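Local structure of proximal thread matrix protein 1 (Mytilus galloprovincialis, 4CN9) at residues Val103-Phe106 against Val110-Ala113; Phe297-Phe302 against Thr307-Leu312. The protein binds collagen as a matrix protein of the mussel byssus, carrying two von Willebrand factor type A domains and bound zinc ions. All blocks are in the same frame, centred on the assembly; numbering follows the deposited sequence.

Contact 1 (Val103-Phe106 against Val110-Ala113); sequences VVQF and VKTA
Gln-105 and Lys-111 face each other as an antiparallel hydrogen-bonded pair, and their two backbone bonds set the register of the hairpin. Gln-105 N donates to Lys-111 O at 2.7 Å, while Lys-111 N returns a bond to Gln-105 O at 2.9 Å. Ala-113 N adds a third, more bent bond to Val-103 O (136° at the hydrogen), just where the chain turns a corner.

The glutamine can be traced outward from the strand. Gln-105 CB lies 3.6 Å from Lys-111 O, and CG stays beside the same carbonyl. Because CG stands anti to the carbonyl carbon (chi1 -57°) and the chain runs extended beyond it, the amide is carried along the partner strand towards Ala-113, whose CB comes to 3.5 Å from Gln-105 OE1. Gln-105 OE1 also accepts a hydrogen bond from a water at 2.6 Å, and the water in turn accepts from NZ of the fully extended Lys-111. On the other branch, NE2 donates hydrogen bonds to Asp-62 OD2 and Val-133 O, so partners on both branches fix the rotation of this buried amide.

Strands 100-106 and 110-112 form the edge hairpin of a von Willebrand factor type A domain, with 110-112 outermost; 100-106 lies between it and strand 54-61, to which it runs parallel.

On the sheet face carrying Val-104, Phe-106, Val-110 and Thr-112, contacts are largely apolar. Val-104 CG2 sits 4.0 Å from Thr-112 OG1, a hydroxyl hydrogen-bonded to His-148 of helix 142-153. Phe-106 meets Val-110 CG2 through its CB at 4.1 Å, and its ring leads away from strand 110-112 towards Leu-171 and Thr-173.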
loop_
_atom_site.group_PDB
_atom_site.type_symbol
_atom_site.label_atom_id
_atom_site.label_comp_id
_atom_site.label_asym_id
_atom_site.label_seq_id
_atom_site.Cartn_x
_atom_site.Cartn_y
_atom_site.Cartn_z
ATOM N N VAL A 103 -16.415 -13.787 -8.255
ATOM C CA VAL A 103 -15.213 -14.215 -8.945
ATOM C C VAL A 103 -15.278 -13.818 -10.398
ATOM O O VAL A 103 -16.287 -14.046 -11.083
ATOM C CB VAL A 103 -15.017 -15.723 -8.861
ATOM C CG1 VAL A 103 -13.803 -16.139 -9.682
ATOM C CG2 VAL A 103 -14.861 -16.156 -7.415
ATOM N N VAL A 104 -14.180 -13.234 -10.855
ATOM C CA VAL A 104 -14.029 -12.767 -12.217
ATOM C C VAL A 104 -12.796 -13.413 -12.828
ATOM O O VAL A 104 -11.695 -13.324 -12.263
ATOM C CB VAL A 104 -13.856 -11.241 -12.207
ATOM C CG1 VAL A 104 -13.449 -10.724 -13.579
ATOM C CG2 VAL A 104 -15.137 -10.587 -11.703
ATOM N N GLN A 105 -12.985 -14.102 -13.953
ATOM C CA GLN A 105 -11.874 -14.744 -14.665
ATOM C C GLN A 105 -11.293 -13.772 -15.682
ATOM O O GLN A 105 -12.020 -12.994 -16.296
ATOM C CB GLN A 105 -12.335 -16.020 -15.391
ATOM C CG GLN A 105 -12.979 -17.061 -14.505
ATOM C CD GLN A 105 -13.836 -18.089 -15.282
ATOM O OE1 GLN A 105 -14.966 -18.388 -14.896
ATOM N NE2 GLN A 105 -13.292 -18.630 -16.357
ATOM N N PHE A 106 -9.982 -13.814 -15.867
ATOM C CA PHE A 106 -9.339 -12.931 -16.832
ATOM C C PHE A 106 -8.129 -13.603 -17.471
ATOM O O PHE A 106 -7.369 -14.326 -16.803
ATOM C CB PHE A 106 -8.914 -11.608 -16.165
ATOM C CG PHE A 106 -7.598 -11.700 -15.424
ATOM C CD1 PHE A 106 -7.553 -12.143 -14.107
ATOM C CD2 PHE A 106 -6.411 -11.371 -16.060
ATOM C CE1 PHE A 106 -6.337 -12.258 -13.434
ATOM C CE2 PHE A 106 -5.189 -11.485 -15.401
ATOM C CZ PHE A 106 -5.152 -11.924 -14.089
ATOM N N VAL A 110 -12.358 -10.860 -20.166
ATOM C CA VAL A 110 -12.777 -11.077 -18.808
ATOM C C VAL A 110 -14.146 -11.719 -18.808
ATOM O O VAL A 110 -15.015 -11.308 -19.561
ATOM C CB VAL A 110 -12.856 -9.725 -18.060
ATOM C CG1 VAL A 110 -13.301 -9.924 -16.653
ATOM C CG2 VAL A 110 -11.503 -9.014 -18.109
ATOM N N LYS A 111 -14.334 -12.715 -17.960
ATOM C CA LYS A 111 -15.650 -13.339 -17.766
ATOM C C LYS A 111 -15.998 -13.325 -16.275
ATOM O O LYS A 111 -15.213 -13.786 -15.459
ATOM C CB LYS A 111 -15.615 -14.782 -18.259
ATOM C CG LYS A 111 -16.915 -15.525 -18.057
ATOM C CD LYS A 111 -16.805 -17.019 -18.313
ATOM C CE LYS A 111 -18.124 -17.708 -17.901
ATOM N NZ LYS A 111 -18.129 -19.173 -18.169
ATOM N N THR A 112 -17.160 -12.788 -15.916
ATOM C CA THR A 112 -17.638 -12.886 -14.545
ATOM C C THR A 112 -18.130 -14.294 -14.310
ATOM O O THR A 112 -19.044 -14.740 -14.988
ATOM C CB THR A 112 -18.759 -11.876 -14.256
ATOM O OG1 THR A 112 -18.208 -10.550 -14.247
ATOM C CG2 THR A 112 -19.404 -12.150 -12.907
ATOM N N ALA A 113 -17.502 -15.018 -13.385
ATOM C CA ALA A 113 -17.975 -16.366 -13.056
ATOM C C ALA A 113 -19.297 -16.267 -12.308
ATOM O O ALA A 113 -20.264 -16.956 -12.626
ATOM C CB ALA A 113 -16.947 -17.129 -12.236
HETATM O O HOH W 1 -16.791 -20.064 -15.507
#

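Contact 2 (Phe297-Phe302 against Thr307-Leu312); sequences FAVVTF and TKQFGL. With SO4 (sulfate ion), chain G.
Backbone bonds first: Thr-301 and Thr-307 exchange a pair, Thr-301 N to Thr-307 O at 3.0 Å and Thr-307 N to Thr-301 O at 2.9 Å. Further along, Val-299 O receives Gln-309 N at 2.8 Å and, weakly, Phe-310 N, while Val-299 N donates to Phe-310 O at 2.9 Å. Two residues thus face one, a classic beta bulge, which shifts the register by one between Val-299 and Val-300 in this edge hairpin of the second von Willebrand factor type A domain.

Two side chains make the polar contacts. Gln-309 bends at chi2 (-62°), and its NE2 donates a hydrogen bond to Thr-301 OG1 (3.0 Å, 165° at the hydrogen), with the hydroxyl close to the amide plane. At the outer edge, Lys-308 NZ bonds a sulfate, probably from the crystallisation liquor, and Glu-348 O.

Packing round the Phe-310 ring is of two kinds. Val-299 CB lies over one face, 4.0 Å from the centroid, a CH-pi contact; a polar atom, Phe-297 O, sits at the ring's edge, in plane. On the other side of the sheet, Leu-312 CD2 packs on Ala-298 CB at 3.9 Å.

Helix 318-327 meets both Val-299 and Phe-310 through Ile-325. The bulge sets Gln-309 and Phe-310 about the Val-299 side chain: one adds a polar tie to Thr-301, the other joins the hairpin to the helix layer.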
loop_
_atom_site.group_PDB
_atom_site.type_symbol
_atom_site.label_atom_id
_atom_site.label_comp_id
_atom_site.label_asym_id
_atom_site.label_seq_id
_atom_site.Cartn_x
_atom_site.Cartn_y
_atom_site.Cartn_z
ATOM N N PHE A 297 5.990 13.294 16.954
ATOM C CA PHE A 297 6.794 13.620 15.786
ATOM C C PHE A 297 8.291 13.509 16.081
ATOM O O PHE A 297 8.717 13.701 17.204
ATOM C CB PHE A 297 6.485 15.048 15.325
ATOM C CG PHE A 297 5.194 15.173 14.571
ATOM C CD1 PHE A 297 5.142 14.917 13.218
ATOM C CD2 PHE A 297 4.035 15.546 15.218
ATOM C CE1 PHE A 297 3.951 15.033 12.510
ATOM C CE2 PHE A 297 2.845 15.667 14.516
ATOM C CZ PHE A 297 2.800 15.398 13.173
ATOM N N ALA A 298 9.080 13.208 15.057
ATOM C CA ALA A 298 10.536 13.195 15.164
ATOM C C ALA A 298 11.107 13.780 13.869
ATOM O O ALA A 298 10.434 13.776 12.831
ATOM C CB ALA A 298 11.032 11.765 15.368
ATOM N N VAL A 299 12.330 14.289 13.937
ATOM C CA VAL A 299 13.035 14.766 12.749
ATOM C C VAL A 299 14.433 14.148 12.636
ATOM O O VAL A 299 15.224 14.148 13.600
ATOM C CB VAL A 299 13.169 16.305 12.746
ATOM C CG1 VAL A 299 14.244 16.757 11.753
ATOM C CG2 VAL A 299 11.831 16.951 12.433
ATOM N N VAL A 300 14.712 13.623 11.441
ATOM C CA VAL A 300 16.045 13.185 11.032
ATOM C C VAL A 300 16.392 13.988 9.791
ATOM O O VAL A 300 15.561 14.149 8.915
ATOM C CB VAL A 300 16.057 11.690 10.670
ATOM C CG1 VAL A 300 17.411 11.254 10.110
ATOM C CG2 VAL A 300 15.709 10.845 11.885
ATOM N N THR A 301 17.602 14.520 9.727
ATOM C CA THR A 301 18.058 15.171 8.519
ATOM C C THR A 301 19.244 14.421 7.922
ATOM O O THR A 301 19.946 13.674 8.628
ATOM C CB THR A 301 18.446 16.638 8.769
ATOM O OG1 THR A 301 19.456 16.703 9.771
ATOM C CG2 THR A 301 17.249 17.435 9.228
ATOM N N PHE A 302 19.458 14.619 6.624
ATOM C CA PHE A 302 20.582 13.994 5.936
ATOM C C PHE A 302 21.278 14.947 4.975
ATOM O O PHE A 302 20.650 15.797 4.360
ATOM C CB PHE A 302 20.175 12.694 5.237
ATOM C CG PHE A 302 19.034 12.839 4.268
ATOM C CD1 PHE A 302 19.274 13.165 2.941
ATOM C CD2 PHE A 302 17.726 12.619 4.676
ATOM C CE1 PHE A 302 18.232 13.294 2.042
ATOM C CE2 PHE A 302 16.672 12.742 3.785
ATOM C CZ PHE A 302 16.919 13.087 2.471
ATOM N N THR A 307 21.545 12.662 10.846
ATOM C CA THR A 307 21.545 13.171 12.205
ATOM C C THR A 307 20.132 13.209 12.741
ATOM O O THR A 307 19.249 13.798 12.114
ATOM C CB THR A 307 22.126 14.605 12.219
ATOM O OG1 THR A 307 23.434 14.574 11.664
ATOM C CG2 THR A 307 22.178 15.190 13.609
ATOM N N LYS A 308 19.912 12.570 13.884
ATOM C CA LYS A 308 18.637 12.706 14.610
ATOM C C LYS A 308 18.593 14.059 15.291
ATOM O O LYS A 308 19.425 14.355 16.166
ATOM C CB LYS A 308 18.450 11.596 15.649
ATOM C CG LYS A 308 17.115 11.680 16.410
ATOM C CD LYS A 308 16.810 10.424 17.241
ATOM C CE LYS A 308 17.527 10.408 18.571
ATOM N NZ LYS A 308 17.012 9.330 19.482
ATOM N N GLN A 309 17.633 14.879 14.886
ATOM C CA GLN A 309 17.471 16.213 15.449
ATOM C C GLN A 309 16.635 16.138 16.713
ATOM O O GLN A 309 16.993 16.717 17.733
ATOM C CB GLN A 309 16.825 17.161 14.438
ATOM C CG GLN A 309 17.613 17.356 13.170
ATOM C CD GLN A 309 18.974 17.976 13.426
ATOM O OE1 GLN A 309 19.198 18.588 14.462
ATOM N NE2 GLN A 309 19.890 17.808 12.485
ATOM N N PHE A 310 15.508 15.433 16.640
ATOM C CA PHE A 310 14.753 15.123 17.838
ATOM C C PHE A 310 13.937 13.854 17.653
ATOM O O PHE A 310 13.459 13.559 16.553
ATOM C CB PHE A 310 13.888 16.311 18.308
ATOM C CG PHE A 310 12.839 16.787 17.314
ATOM C CD1 PHE A 310 11.581 16.197 17.266
ATOM C CD2 PHE A 310 13.092 17.869 16.478
ATOM C CE1 PHE A 310 10.601 16.679 16.400
ATOM C CE2 PHE A 310 12.127 18.336 15.611
ATOM C CZ PHE A 310 10.884 17.738 15.567
ATOM N N GLY A 311 13.848 13.079 18.730
ATOM C CA GLY A 311 13.082 11.851 18.749
ATOM C C GLY A 311 11.644 12.110 19.155
ATOM O O GLY A 311 11.264 13.245 19.483
ATOM N N LEU A 312 10.867 11.034 19.161
ATOM C CA LEU A 312 9.418 11.072 19.338
ATOM C C LEU A 312 8.980 11.559 20.722
ATOM O O LEU A 312 7.840 12.036 20.898
ATOM C CB LEU A 312 8.852 9.662 19.096
ATOM C CG LEU A 312 8.935 9.107 17.667
ATOM C CD1 LEU A 312 8.704 7.622 17.670
ATOM C CD2 LEU A 312 7.922 9.803 16.762
HETATM S S SO4 G . 13.830 9.578 21.992
HETATM O O1 SO4 G . 15.042 10.177 21.438
HETATM O O2 SO4 G . 12.700 10.507 21.841
HETATM O O3 SO4 G . 14.010 9.298 23.412
HETATM O O4 SO4 G . 13.595 8.335 21.267
HETATM O O HOH W 2 6.382 14.213 19.704
#

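In the fold
Contact 1 and contact 2 are corresponding edge hairpins of two successive von Willebrand factor type A domains: each pairs the second strand of its six-stranded sheet with the outermost third. They lie on opposite sides of the chain's centre, 49 Å apart between centres and about 37 Å between nearest atoms. In contact 1 the side chain of Phe-106 is about 8 Å from a bound zinc ion of the MIDAS motif, about 7 Å from the side chain of the zinc ligand Ser-63 and about 4 Å from that of Asp-61, a zinc-binding position not bound to the metal here. Contact 2 is remote from the annotated metal sites, and only its pairing contains a beta bulge.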